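Local coordinates for protein 455aa long hypothetical phospho-sugar mutase (Sulfolobus tokodaii, PDB 2F7L) that uses magnesium to interconvert glucosamine 6- and 1-phosphate, and galactosamine 6- and 1-phosphate, for UDP-N-acetylhexosamine synthesis, at residues Gly113-Arg118 with Gln337-Gly342; Gly259-Thr264 with Ser288-Glu293; Ile278-Thr283 with Ala317-Leu322; Thr283-Ser288 with Thr305-Val310; Lys374-Leu379 with Gly424-Ile429. One frame throughout, in Å; residues are numbered along the deposited sequence.

Contacts 2, 3 and 4 all lie in the third alpha/beta/alpha domain. Contacts 3 and 4 share Thr283, and contacts 2 and 4 share Ser288. Contact 1 joins this domain to the first, and its Arg117 NH2 lies 3.1 Å from Asp318 OD1 of contact 3 in a salt bridge. It is also nearest to the probable magnesium site: the Glu115 side chain is about 6 Å from that of Asp245. Contact 5 belongs to the C-terminal domain, its centre 18 Å from that of contact 4. The sulfate bound there is about 5 Å from the Val307 side chain of contact 4.

Contact 1: Gly113-Arg118 with Gln337-Gly342; sequences GIEIRR and QYVRDG
Val339 presses its CG1 methyl against the loop of Gly113 and Ile114, and this is the tight part of the contact. CG1 lies 3.7 Å from Gly113 O and 3.9 Å from Ile114 CA. It stands anti to the carbonyl carbon of Val339 (chi1 -66°), which turns it to the 113-118 loop. The side chains of Ile114 and Val339 run antiparallel alongside each other, with Ile114 CG2 4.1 Å from Val339 CG1. Further along, Ile114 CD1 reaches Tyr338 CB at 4.0 Å. Gly113 has a positive phi (97°), at which a side chain would run into the preceding carbonyl.

The other side is looser. Tyr338 starts toward Ile114, but its ring leads off and is partly exposed; CD1 of Ile114 meets it obliquely. Glu115 gives one long contact, OE1 to Val339 CG1 at 4.1 Å. Its carboxylate stays 5.2 Å from Arg340 NE, measured from OE1, too far for a salt bridge, though the opposite charges may still attract. Arg340 NH2 is instead paired with Asp8 and with Asp245, a magnesium ligand by similarity. The contact thus joins the first and third domains beside the probable active site. Within the 337-342 loop, Gln337 NE2 donates to Asp341 OD2 at 2.9 Å, nearly in its own amide plane. Asp341 caps the following helix through OD1 and Met344 N.

Helix 76-86 packs on Val339 through Gln80, and helix 309-318 borders Glu115. The two loops lead into helices 118-130 and 342-356.

Contact 2: Gly259-Thr264 with Ser288-Glu293; sequences GDRSGT and SSLVEE
Asp260 and Ser288 make the polar link across this contact. Ser288 N donates to Asp260 OD1 at 2.9 Å, with an N-H...O angle of 159°. OD1 receives it on its anti lone pair, the one turned from OD2. OD2 is left to pair with Arg261 NH1, a salt bridge in the plane of the guanidinium, at its edge. The two bonds fix the rotation of the carboxylate. Ser288 OG accepts from Leu290 N at 2.9 Å and caps the start of the second helix. The same hydroxyl is also bonded to Glu434 OE2 of the C-terminal domain.

The van der Waals packing rests on Leu290 and Val291. Leu290 forks between two partners. Its CD1 lies 3.3 Å from Arg261 CD, the two side chains crossing at about a right angle. Its CD2 is 3.6 Å from Thr264 OG1. That hydroxyl also has Val291 CB beside it at 3.5 Å. Its proton goes back to Asp260 O at 2.8 Å, nearly along the C=O axis, so the buried oxygen has its polar need met within its own helix. Asp260 O accepts from Thr264 N as well.

The contact ties the first turns of helices 259-272 and 290-296 together within the third alpha/beta/alpha domain. Phe325 of strand 323-326 touches Asp260, Thr264 and Val291, and Val302 and Trp304 of strand 301-305 touch Val291.

Contact 3: Ile278-Thr283 with Ala317-Leu322; sequences IKKIVT and ADENAL
Lys280 O and Leu322 N form the bond that crosses this contact. It is 2.7 Å long, the C=O...N angle is 177°, and the N-H...O angle is 159°. Leu322 then lays its CB 4.0 Å from Ile281 CG2. Beside the bond, Ala321 CB touches Val282 CG2 at 4.1 Å.

The turn that presents Leu322 is a Schellman motif at the end of helix 309-318. Asn320, with positive phi, is its C-prime residue; Ala321 N reaches back to Val316 O and Asn320 N to Ala317 O. The motif ends the helix of a beta-alpha-beta crossover from strand 301-305 to strand 323-326, which runs parallel to strand 280-284 in the core of the third domain.

Glu319 reaches back over the strand from this turn. Its CG sits between the backbone N and the carbonyl carbon (chi1 83°). The chain beyond is extended, and CD lies 4.0 Å from Val282 CG2. OE2 rests on the aliphatic part of Lys280, at CD, while Lys280 NZ stays 5.4 Å from OE2. The like-charged Asp303 OD2 is also close to OE2. OE1 has its salt bridge with Lys315. An alanine at Glu319 would probably leave Lys315 without this carboxylate and uncover Val282 CG2 and the Lys280 stem. At the more exposed end, the side chains of Ile278 and Asn320 cross at about a right angle, Ile278 CG1 3.5 Å from Asn320 ND2.

Contact 4: Thr283-Ser288 with Thr305-Val310; sequences TAVSSS and TKVGSV
Ala284 and Thr305 pair as a short parallel bridge, the last rung between two strands joined by a beta-alpha-beta crossover through helix 290-296. Val285 N donates to Thr305 O at 3.1 Å, and a weak bond runs from Thr305 N to Thr283 O. The first chain then enters a type I turn from Ala284 to Ser287, and the second runs on toward helix 309-318.

Side-chain rotations settle what meets here. Thr305 has OG1 anti to its backbone N (chi1 -174°), which puts CG2 between N and the carbonyl carbon, where CG2 lies 3.2 Å from Thr283 O. Both methyls of Val285 lie 3.6 Å from Thr305 O, on one side of it, the oxygen its own N-H binds. Val307 turns CG1 anti to its backbone N (chi1 167°), which leaves CG2 to face the turn. That methyl is 4.2 Å from Val285 CG2, the side chains crossing at about a right angle, and equally far from Ser286 OG. Ala284 CB is 4.4 Å from the same methyl.

Leu419 touches Val285 and Arg421 touches Val307, both from strand 416-422 of the C-terminal domain. A sulfate ion lies about 5 Å from the Val307 side chain. The turn is tied back to the strand: Ser287 OG donates to Thr283 OG1 at 2.9 Å, and OG1 in turn is bonded to Phe325 O.

Contact 5: Lys374-Leu379 with Gly424-Ile429; sequences KTKVDL and GTEPII. With SO4 (sulfate ion), chain C.
Lys376 and Glu426 both set CG anti to their carbonyl carbons, at chi1 -48° and -62°. The lysine chain then bends at chi2 and chi3, while the glutamate runs on extended. They cross at about a right angle, and Lys376 NZ forms a salt bridge with Glu426 OE2 at 3.0 Å, though its hydrogen-bond geometry is weak. Arg430 NH2 makes a long, weak ion pair with OE1 of the same carboxylate.

Val377 and Ile429 form an antiparallel hydrogen-bonded pair, Ile429 N to Val377 O at 2.8 Å and Val377 N to Ile429 O at 2.9 Å. Leu379 N adds a bond to Pro427 O at 3.1 Å.

Ile428 CG2 is 3.9 Å from Lys376 CB, and its CG1 and CD1 rest on Asp378 OD2. An alanine at Ile428 would probably open a gap between the Lys376 stem and the Asp378 carboxylate and leave both less well fixed. Ile429 CD1 packs on Leu379 CG and CB, the side chains crossing at an angle.

Gly424 N donates to sulfate O4 at 3.0 Å, and Arg430 NH1 binds the same ion, probably from the crystallisation liquor. This is consistent with the family's phosphate-binding loop, RxSGTEP. Strands 371-378 and 428-435 lie side by side at one edge of the antiparallel sheet of the C-terminal domain, 371-378 outermost. Helix 438-452 covers Val377 and Ile429 through Val452, and Val420 of strand 416-422 flanks Ile429.

Contact 1: Gly113-Arg118 with Gln337-Gly342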
# COMPACT_ATOMS: atom_id res chain seq x y z
N GLY A 113 11.68 -6.21 7.64
CA GLY A 113 11.32 -5.00 6.94
C GLY A 113 9.86 -4.96 6.55
O GLY A 113 9.35 -3.95 6.06
N ILE A 114 9.17 -6.07 6.77
CA ILE A 114 7.76 -6.15 6.45
C ILE A 114 6.98 -6.00 7.76
O ILE A 114 7.53 -6.19 8.83
CB ILE A 114 7.46 -7.53 5.83
CG1 ILE A 114 8.55 -7.87 4.83
CG2 ILE A 114 6.08 -7.53 5.16
CD1 ILE A 114 8.41 -9.23 4.20
N GLU A 115 5.71 -5.64 7.69
CA GLU A 115 4.92 -5.54 8.91
C GLU A 115 4.83 -6.95 9.51
O GLU A 115 4.93 -7.95 8.81
CB GLU A 115 3.53 -5.04 8.56
CG GLU A 115 3.35 -4.88 7.08
CD GLU A 115 3.48 -3.45 6.61
OE1 GLU A 115 3.63 -3.24 5.38
OE2 GLU A 115 3.40 -2.53 7.47
N ILE A 116 4.65 -7.02 10.82
CA ILE A 116 4.58 -8.31 11.50
C ILE A 116 3.45 -9.18 10.99
O ILE A 116 2.39 -8.68 10.61
CB ILE A 116 4.45 -8.13 13.05
CG1 ILE A 116 3.27 -7.20 13.37
CG2 ILE A 116 5.75 -7.56 13.63
CD1 ILE A 116 2.91 -7.09 14.84
N ARG A 117 3.70 -10.49 10.96
CA ARG A 117 2.71 -11.46 10.54
C ARG A 117 1.56 -11.43 11.54
O ARG A 117 1.72 -10.93 12.65
CB ARG A 117 3.33 -12.85 10.50
CG ARG A 117 4.23 -13.11 9.31
CD ARG A 117 5.14 -14.31 9.54
NE ARG A 117 5.92 -14.62 8.36
CZ ARG A 117 5.40 -15.05 7.21
NH1 ARG A 117 4.08 -15.21 7.11
NH2 ARG A 117 6.18 -15.33 6.17
N ARG A 118 0.41 -11.98 11.16
CA ARG A 118 -0.76 -11.96 12.04
C ARG A 118 -0.60 -12.74 13.35
O ARG A 118 -1.05 -12.29 14.41
CB ARG A 118 -2.00 -12.43 11.27
CG ARG A 118 -2.21 -11.66 9.97
CD ARG A 118 -1.92 -10.13 10.11
NE ARG A 118 -2.26 -9.37 8.90
CZ ARG A 118 -1.62 -9.47 7.73
NH1 ARG A 118 -0.58 -10.30 7.60
NH2 ARG A 118 -2.02 -8.76 6.67
N GLN A 337 12.69 -4.15 -2.12
CA GLN A 337 12.06 -4.70 -0.93
C GLN A 337 10.70 -5.30 -1.25
O GLN A 337 10.11 -5.02 -2.30
CB GLN A 337 11.96 -3.66 0.20
CG GLN A 337 11.30 -2.34 -0.10
CD GLN A 337 11.40 -1.43 1.11
OE1 GLN A 337 11.76 -1.87 2.20
NE2 GLN A 337 11.06 -0.16 0.94
N TYR A 338 10.20 -6.14 -0.34
CA TYR A 338 8.93 -6.82 -0.52
C TYR A 338 7.69 -5.98 -0.27
O TYR A 338 6.59 -6.37 -0.67
CB TYR A 338 8.87 -8.07 0.36
CG TYR A 338 9.84 -9.13 -0.07
CD1 TYR A 338 9.69 -9.79 -1.31
CD2 TYR A 338 10.95 -9.44 0.71
CE1 TYR A 338 10.63 -10.70 -1.74
CE2 TYR A 338 11.88 -10.35 0.29
CZ TYR A 338 11.71 -10.97 -0.92
OH TYR A 338 12.68 -11.84 -1.31
N VAL A 339 7.85 -4.82 0.37
CA VAL A 339 6.71 -3.96 0.67
C VAL A 339 6.35 -3.00 -0.45
O VAL A 339 7.13 -2.80 -1.38
CB VAL A 339 6.95 -3.14 1.99
CG1 VAL A 339 7.02 -4.09 3.20
CG2 VAL A 339 8.21 -2.29 1.87
N ARG A 340 5.16 -2.41 -0.37
CA ARG A 340 4.70 -1.44 -1.35
C ARG A 340 5.60 -0.22 -1.19
O ARG A 340 5.76 0.27 -0.08
CB ARG A 340 3.28 -1.01 -1.04
CG ARG A 340 2.48 -2.04 -0.34
CD ARG A 340 1.16 -1.47 -0.03
NE ARG A 340 1.07 -1.06 1.36
CZ ARG A 340 -0.02 -0.51 1.89
NH1 ARG A 340 -1.09 -0.30 1.12
NH2 ARG A 340 -0.04 -0.18 3.17
N ASP A 341 6.14 0.28 -2.30
CA ASP A 341 7.05 1.42 -2.25
C ASP A 341 6.76 2.42 -3.37
O ASP A 341 7.21 2.24 -4.50
CB ASP A 341 8.48 0.87 -2.34
CG ASP A 341 9.52 1.91 -2.03
OD1 ASP A 341 9.46 3.03 -2.59
OD2 ASP A 341 10.43 1.61 -1.23
N GLY A 342 6.04 3.49 -3.05
CA GLY A 342 5.68 4.50 -4.04
C GLY A 342 6.80 5.16 -4.85
O GLY A 342 6.69 5.33 -6.07

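Contact 2: Gly259-Thr264 with Ser288-Glu293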
# COMPACT_ATOMS: atom_id res chain seq x y z
N GLY A 259 -4.36 1.65 -9.77
CA GLY A 259 -3.27 0.85 -9.27
C GLY A 259 -2.94 -0.44 -9.97
O GLY A 259 -1.78 -0.81 -10.04
N ASP A 260 -3.95 -1.15 -10.46
CA ASP A 260 -3.71 -2.41 -11.16
C ASP A 260 -3.29 -2.21 -12.63
O ASP A 260 -2.67 -3.09 -13.24
CB ASP A 260 -4.93 -3.33 -11.04
CG ASP A 260 -6.25 -2.62 -11.35
OD1 ASP A 260 -7.30 -3.29 -11.33
OD2 ASP A 260 -6.24 -1.40 -11.60
N ARG A 261 -3.62 -1.06 -13.21
CA ARG A 261 -3.23 -0.78 -14.59
C ARG A 261 -1.71 -0.59 -14.60
O ARG A 261 -0.98 -1.17 -15.41
CB ARG A 261 -3.91 0.49 -15.12
CG ARG A 261 -5.42 0.54 -15.01
CD ARG A 261 -6.02 -0.55 -15.80
NE ARG A 261 -7.48 -0.52 -15.84
CZ ARG A 261 -8.26 -0.67 -14.78
NH1 ARG A 261 -7.74 -0.83 -13.58
NH2 ARG A 261 -9.58 -0.71 -14.94
N SER A 262 -1.23 0.24 -13.67
CA SER A 262 0.19 0.51 -13.57
C SER A 262 0.93 -0.63 -12.87
O SER A 262 2.15 -0.76 -13.02
CB SER A 262 0.44 1.83 -12.83
OG SER A 262 -0.16 1.84 -11.56
N GLY A 263 0.20 -1.44 -12.12
CA GLY A 263 0.83 -2.55 -11.43
C GLY A 263 1.19 -3.57 -12.48
O GLY A 263 2.22 -4.25 -12.39
N THR A 264 0.34 -3.66 -13.49
CA THR A 264 0.52 -4.60 -14.60
C THR A 264 1.72 -4.19 -15.48
O THR A 264 2.57 -5.01 -15.80
CB THR A 264 -0.78 -4.66 -15.46
OG1 THR A 264 -1.80 -5.34 -14.73
CG2 THR A 264 -0.53 -5.39 -16.77
N SER A 288 -8.11 -6.11 -11.52
CA SER A 288 -8.78 -6.42 -12.78
C SER A 288 -8.15 -7.63 -13.42
O SER A 288 -6.95 -7.80 -13.32
CB SER A 288 -8.65 -5.24 -13.74
OG SER A 288 -8.91 -5.65 -15.07
N SER A 289 -8.95 -8.45 -14.09
CA SER A 289 -8.43 -9.66 -14.76
C SER A 289 -7.55 -9.26 -15.94
O SER A 289 -6.79 -10.07 -16.48
CB SER A 289 -9.58 -10.57 -15.22
OG SER A 289 -10.44 -9.90 -16.11
N LEU A 290 -7.67 -8.00 -16.33
CA LEU A 290 -6.86 -7.41 -17.38
C LEU A 290 -5.38 -7.81 -17.18
O LEU A 290 -4.64 -8.03 -18.15
CB LEU A 290 -7.05 -5.89 -17.31
CG LEU A 290 -6.02 -4.79 -17.58
CD1 LEU A 290 -6.70 -3.51 -17.14
CD2 LEU A 290 -4.72 -4.97 -16.81
N VAL A 291 -4.98 -7.91 -15.92
CA VAL A 291 -3.62 -8.29 -15.57
C VAL A 291 -3.24 -9.63 -16.22
O VAL A 291 -2.14 -9.78 -16.77
CB VAL A 291 -3.45 -8.37 -14.03
CG1 VAL A 291 -4.40 -9.40 -13.45
CG2 VAL A 291 -2.00 -8.73 -13.67
N GLU A 292 -4.15 -10.61 -16.18
CA GLU A 292 -3.86 -11.91 -16.79
C GLU A 292 -3.72 -11.78 -18.29
O GLU A 292 -2.80 -12.33 -18.90
CB GLU A 292 -4.97 -12.92 -16.52
CG GLU A 292 -5.00 -13.47 -15.14
CD GLU A 292 -5.97 -14.63 -15.02
OE1 GLU A 292 -7.10 -14.52 -15.57
OE2 GLU A 292 -5.61 -15.64 -14.39
N GLU A 293 -4.65 -11.05 -18.88
CA GLU A 293 -4.65 -10.86 -20.31
C GLU A 293 -3.31 -10.35 -20.81
O GLU A 293 -2.70 -10.93 -21.71
CB GLU A 293 -5.74 -9.87 -20.68
CG GLU A 293 -6.14 -9.89 -22.15
CD GLU A 293 -7.45 -9.15 -22.36
OE1 GLU A 293 -8.31 -9.20 -21.45
OE2 GLU A 293 -7.61 -8.53 -23.43

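Contact 3: Ile278-Thr283 with Ala317-Leu322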
# COMPACT_ATOMS: atom_id res chain seq x y z
N ILE A 278 11.61 -16.04 -11.71
CA ILE A 278 10.35 -16.73 -11.97
C ILE A 278 9.22 -15.82 -12.47
O ILE A 278 8.58 -15.15 -11.66
CB ILE A 278 9.83 -17.44 -10.70
CG1 ILE A 278 10.98 -17.64 -9.68
CG2 ILE A 278 9.16 -18.73 -11.09
CD1 ILE A 278 12.20 -18.37 -10.21
N LYS A 279 8.99 -15.80 -13.78
CA LYS A 279 7.91 -14.99 -14.35
C LYS A 279 6.68 -15.42 -13.55
O LYS A 279 6.19 -16.56 -13.67
CB LYS A 279 7.69 -15.30 -15.84
CG LYS A 279 8.95 -15.42 -16.71
CD LYS A 279 9.71 -14.11 -16.82
CE LYS A 279 10.94 -14.26 -17.71
NZ LYS A 279 11.81 -13.06 -17.60
N LYS A 280 6.22 -14.51 -12.70
CA LYS A 280 5.10 -14.79 -11.84
C LYS A 280 4.97 -13.65 -10.84
O LYS A 280 5.96 -13.26 -10.21
CB LYS A 280 5.36 -16.08 -11.09
CG LYS A 280 4.32 -16.43 -10.07
CD LYS A 280 4.88 -17.38 -9.03
CE LYS A 280 6.07 -18.15 -9.58
NZ LYS A 280 5.78 -18.72 -10.95
N ILE A 281 3.75 -13.15 -10.68
CA ILE A 281 3.48 -12.06 -9.77
C ILE A 281 2.27 -12.40 -8.90
O ILE A 281 1.50 -13.30 -9.24
CB ILE A 281 3.24 -10.75 -10.56
CG1 ILE A 281 1.97 -10.85 -11.41
CG2 ILE A 281 4.46 -10.48 -11.46
CD1 ILE A 281 0.70 -10.62 -10.66
N VAL A 282 2.12 -11.69 -7.79
CA VAL A 282 1.01 -11.89 -6.85
C VAL A 282 0.12 -10.66 -6.89
O VAL A 282 0.61 -9.55 -7.09
CB VAL A 282 1.53 -12.04 -5.40
CG1 VAL A 282 0.39 -12.21 -4.42
CG2 VAL A 282 2.48 -13.20 -5.31
N THR A 283 -1.18 -10.83 -6.73
CA THR A 283 -2.09 -9.69 -6.68
C THR A 283 -3.40 -10.09 -6.02
O THR A 283 -3.76 -11.27 -5.98
CB THR A 283 -2.36 -9.07 -8.06
OG1 THR A 283 -2.71 -7.69 -7.89
CG2 THR A 283 -3.50 -9.78 -8.77
N ALA A 317 7.43 -12.64 -1.02
CA ALA A 317 8.66 -13.20 -0.47
C ALA A 317 8.55 -14.74 -0.44
O ALA A 317 9.31 -15.42 -1.13
CB ALA A 317 8.91 -12.65 0.95
N ASP A 318 7.61 -15.26 0.34
CA ASP A 318 7.37 -16.70 0.48
C ASP A 318 7.36 -17.53 -0.81
O ASP A 318 7.60 -18.75 -0.77
CB ASP A 318 6.06 -16.93 1.22
CG ASP A 318 6.20 -16.81 2.72
OD1 ASP A 318 6.96 -15.93 3.18
OD2 ASP A 318 5.56 -17.60 3.44
N GLU A 319 7.07 -16.91 -1.95
CA GLU A 319 7.05 -17.68 -3.19
C GLU A 319 8.02 -17.11 -4.21
O GLU A 319 7.89 -17.30 -5.43
CB GLU A 319 5.60 -17.79 -3.74
CG GLU A 319 5.05 -16.64 -4.58
CD GLU A 319 3.65 -16.97 -5.14
OE1 GLU A 319 2.69 -17.15 -4.35
OE2 GLU A 319 3.50 -17.06 -6.38
N ASN A 320 9.02 -16.41 -3.68
CA ASN A 320 10.06 -15.83 -4.50
C ASN A 320 9.51 -15.34 -5.82
O ASN A 320 10.03 -15.66 -6.88
CB ASN A 320 11.12 -16.90 -4.74
CG ASN A 320 12.34 -16.36 -5.42
OD1 ASN A 320 13.07 -15.54 -4.85
ND2 ASN A 320 12.58 -16.81 -6.66
N ALA A 321 8.44 -14.55 -5.74
CA ALA A 321 7.78 -14.03 -6.93
C ALA A 321 8.55 -12.90 -7.62
O ALA A 321 9.52 -12.37 -7.08
CB ALA A 321 6.38 -13.56 -6.57
N LEU A 322 8.11 -12.54 -8.82
CA LEU A 322 8.77 -11.48 -9.56
C LEU A 322 8.44 -10.15 -8.91
O LEU A 322 9.32 -9.34 -8.68
CB LEU A 322 8.30 -11.46 -11.02
CG LEU A 322 8.96 -10.42 -11.93
CD1 LEU A 322 10.43 -10.80 -12.14
CD2 LEU A 322 8.22 -10.34 -13.26

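Contact 4: Thr283-Ser288 with Thr305-Val310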
# COMPACT_ATOMS: atom_id res chain seq x y z
N THR A 283 -1.18 -10.83 -6.73
CA THR A 283 -2.09 -9.69 -6.68
C THR A 283 -3.40 -10.09 -6.02
O THR A 283 -3.76 -11.27 -5.98
CB THR A 283 -2.36 -9.07 -8.06
OG1 THR A 283 -2.71 -7.69 -7.89
CG2 THR A 283 -3.50 -9.78 -8.77
N ALA A 284 -4.12 -9.11 -5.49
CA ALA A 284 -5.37 -9.41 -4.83
C ALA A 284 -6.55 -9.48 -5.80
O ALA A 284 -6.59 -8.82 -6.85
CB ALA A 284 -5.65 -8.38 -3.74
N VAL A 285 -7.51 -10.31 -5.41
CA VAL A 285 -8.72 -10.53 -6.19
C VAL A 285 -9.48 -9.25 -6.49
O VAL A 285 -10.45 -9.27 -7.23
CB VAL A 285 -9.64 -11.53 -5.45
CG1 VAL A 285 -9.07 -12.95 -5.56
CG2 VAL A 285 -9.76 -11.12 -3.98
N SER A 286 -9.02 -8.14 -5.93
CA SER A 286 -9.62 -6.83 -6.15
C SER A 286 -9.08 -6.24 -7.46
O SER A 286 -9.59 -5.25 -7.99
CB SER A 286 -9.31 -5.90 -4.97
OG SER A 286 -7.91 -5.91 -4.65
N SER A 287 -8.03 -6.88 -7.98
CA SER A 287 -7.38 -6.47 -9.23
C SER A 287 -8.15 -6.94 -10.47
O SER A 287 -8.74 -8.03 -10.49
CB SER A 287 -5.95 -7.03 -9.28
OG SER A 287 -5.04 -6.19 -8.61
N SER A 288 -8.11 -6.11 -11.52
CA SER A 288 -8.78 -6.42 -12.78
C SER A 288 -8.15 -7.63 -13.42
O SER A 288 -6.95 -7.80 -13.32
CB SER A 288 -8.65 -5.24 -13.74
OG SER A 288 -8.91 -5.65 -15.07
N THR A 305 -4.71 -13.65 -4.82
CA THR A 305 -4.68 -13.84 -3.38
C THR A 305 -5.67 -12.95 -2.63
O THR A 305 -6.40 -12.18 -3.24
CB THR A 305 -3.22 -13.60 -2.85
OG1 THR A 305 -3.16 -13.91 -1.45
CG2 THR A 305 -2.78 -12.17 -3.07
N LYS A 306 -5.72 -13.08 -1.31
CA LYS A 306 -6.61 -12.29 -0.47
C LYS A 306 -6.28 -10.81 -0.62
O LYS A 306 -5.22 -10.44 -1.15
CB LYS A 306 -6.46 -12.67 1.01
CG LYS A 306 -6.71 -14.12 1.30
CD LYS A 306 -6.36 -14.55 2.75
CE LYS A 306 -6.37 -16.14 2.93
NZ LYS A 306 -5.15 -16.90 2.38
N VAL A 307 -7.20 -9.98 -0.15
CA VAL A 307 -7.02 -8.54 -0.15
C VAL A 307 -6.16 -8.22 1.07
O VAL A 307 -6.42 -8.72 2.17
CB VAL A 307 -8.38 -7.82 0.01
CG1 VAL A 307 -8.17 -6.35 0.33
CG2 VAL A 307 -9.21 -8.00 -1.26
N GLY A 308 -5.12 -7.40 0.87
CA GLY A 308 -4.23 -7.04 1.97
C GLY A 308 -2.77 -6.95 1.55
O GLY A 308 -2.20 -7.94 1.06
N SER A 309 -2.17 -5.78 1.76
CA SER A 309 -0.77 -5.53 1.40
C SER A 309 0.29 -6.27 2.21
O SER A 309 1.26 -6.78 1.64
CB SER A 309 -0.48 -4.03 1.47
OG SER A 309 -1.19 -3.35 0.45
N VAL A 310 0.13 -6.30 3.53
CA VAL A 310 1.09 -7.00 4.38
C VAL A 310 1.18 -8.45 3.90
O VAL A 310 2.27 -8.97 3.63
CB VAL A 310 0.65 -6.98 5.87
CG1 VAL A 310 1.73 -7.61 6.74
CG2 VAL A 310 0.34 -5.56 6.33

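Contact 5: Lys374-Leu379 with Gly424-Ile429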
# COMPACT_ATOMS: atom_id res chain seq x y z
N LYS A 374 -19.17 -0.53 -9.59
CA LYS A 374 -19.07 -1.06 -8.23
C LYS A 374 -20.32 -0.67 -7.45
O LYS A 374 -21.13 0.09 -7.95
CB LYS A 374 -17.83 -0.48 -7.54
CG LYS A 374 -18.12 0.82 -6.77
CD LYS A 374 -17.08 1.91 -6.98
CE LYS A 374 -15.78 1.60 -6.30
NZ LYS A 374 -15.25 0.36 -6.87
N THR A 375 -20.47 -1.19 -6.22
CA THR A 375 -21.61 -0.90 -5.34
C THR A 375 -21.50 -1.55 -3.97
O THR A 375 -20.74 -2.50 -3.77
CB THR A 375 -22.95 -1.35 -5.97
OG1 THR A 375 -23.24 -0.54 -7.10
CG2 THR A 375 -24.10 -1.21 -4.98
N LYS A 376 -22.26 -1.02 -3.02
CA LYS A 376 -22.28 -1.57 -1.66
C LYS A 376 -23.73 -1.94 -1.37
O LYS A 376 -24.64 -1.20 -1.72
CB LYS A 376 -21.80 -0.52 -0.64
CG LYS A 376 -20.49 0.18 -1.02
CD LYS A 376 -19.61 0.56 0.19
CE LYS A 376 -20.05 1.85 0.89
NZ LYS A 376 -19.32 2.11 2.19
N VAL A 377 -23.96 -3.10 -0.78
CA VAL A 377 -25.32 -3.49 -0.41
C VAL A 377 -25.29 -4.08 0.99
O VAL A 377 -24.44 -4.91 1.31
CB VAL A 377 -25.97 -4.46 -1.45
CG1 VAL A 377 -24.90 -5.04 -2.34
CG2 VAL A 377 -26.78 -5.56 -0.74
N ASP A 378 -26.20 -3.61 1.82
CA ASP A 378 -26.28 -4.04 3.21
C ASP A 378 -26.56 -5.50 3.32
O ASP A 378 -27.21 -6.09 2.46
CB ASP A 378 -27.38 -3.30 3.97
CG ASP A 378 -27.10 -1.82 4.12
OD1 ASP A 378 -27.78 -1.19 4.96
OD2 ASP A 378 -26.23 -1.27 3.42
N LEU A 379 -26.06 -6.09 4.39
CA LEU A 379 -26.27 -7.50 4.62
C LEU A 379 -27.51 -7.57 5.49
O LEU A 379 -27.50 -7.15 6.63
CB LEU A 379 -25.08 -8.12 5.35
CG LEU A 379 -24.79 -9.58 4.99
CD1 LEU A 379 -23.64 -10.10 5.81
CD2 LEU A 379 -26.02 -10.42 5.21
N GLY A 424 -15.29 -5.87 6.15
CA GLY A 424 -14.92 -6.25 7.50
C GLY A 424 -15.10 -5.09 8.45
O GLY A 424 -15.00 -5.23 9.67
N THR A 425 -15.40 -3.93 7.87
CA THR A 425 -15.59 -2.69 8.60
C THR A 425 -17.04 -2.26 8.71
O THR A 425 -17.45 -1.63 9.68
CB THR A 425 -14.78 -1.57 7.90
OG1 THR A 425 -13.49 -1.49 8.52
CG2 THR A 425 -15.51 -0.20 7.96
N GLU A 426 -17.82 -2.60 7.70
CA GLU A 426 -19.23 -2.25 7.67
C GLU A 426 -20.08 -3.50 7.44
O GLU A 426 -19.59 -4.49 6.88
CB GLU A 426 -19.46 -1.25 6.54
CG GLU A 426 -18.71 0.05 6.72
CD GLU A 426 -18.48 0.76 5.40
OE1 GLU A 426 -17.64 0.26 4.60
OE2 GLU A 426 -19.14 1.79 5.15
N PRO A 427 -21.34 -3.49 7.88
CA PRO A 427 -22.23 -4.65 7.70
C PRO A 427 -22.71 -4.58 6.27
O PRO A 427 -23.90 -4.47 6.01
CB PRO A 427 -23.34 -4.38 8.70
CG PRO A 427 -23.47 -2.87 8.62
CD PRO A 427 -22.04 -2.38 8.56
N ILE A 428 -21.76 -4.68 5.35
CA ILE A 428 -22.05 -4.53 3.93
C ILE A 428 -21.28 -5.45 3.00
O ILE A 428 -20.17 -5.86 3.31
CB ILE A 428 -21.77 -3.05 3.54
CG1 ILE A 428 -23.09 -2.30 3.46
CG2 ILE A 428 -20.86 -2.95 2.31
CD1 ILE A 428 -23.07 -1.00 4.23
N ILE A 429 -21.87 -5.77 1.85
CA ILE A 429 -21.18 -6.59 0.85
C ILE A 429 -20.87 -5.68 -0.33
O ILE A 429 -21.77 -5.04 -0.88
CB ILE A 429 -22.02 -7.79 0.35
CG1 ILE A 429 -22.04 -8.89 1.40
CG2 ILE A 429 -21.47 -8.32 -0.95
CD1 ILE A 429 -23.26 -8.86 2.25
S SO4 C . -12.43 -4.12 4.36
O1 SO4 C . -11.86 -5.04 5.45
O2 SO4 C . -12.88 -2.81 5.01
O3 SO4 C . -11.37 -3.81 3.48
O4 SO4 C . -13.63 -4.75 3.97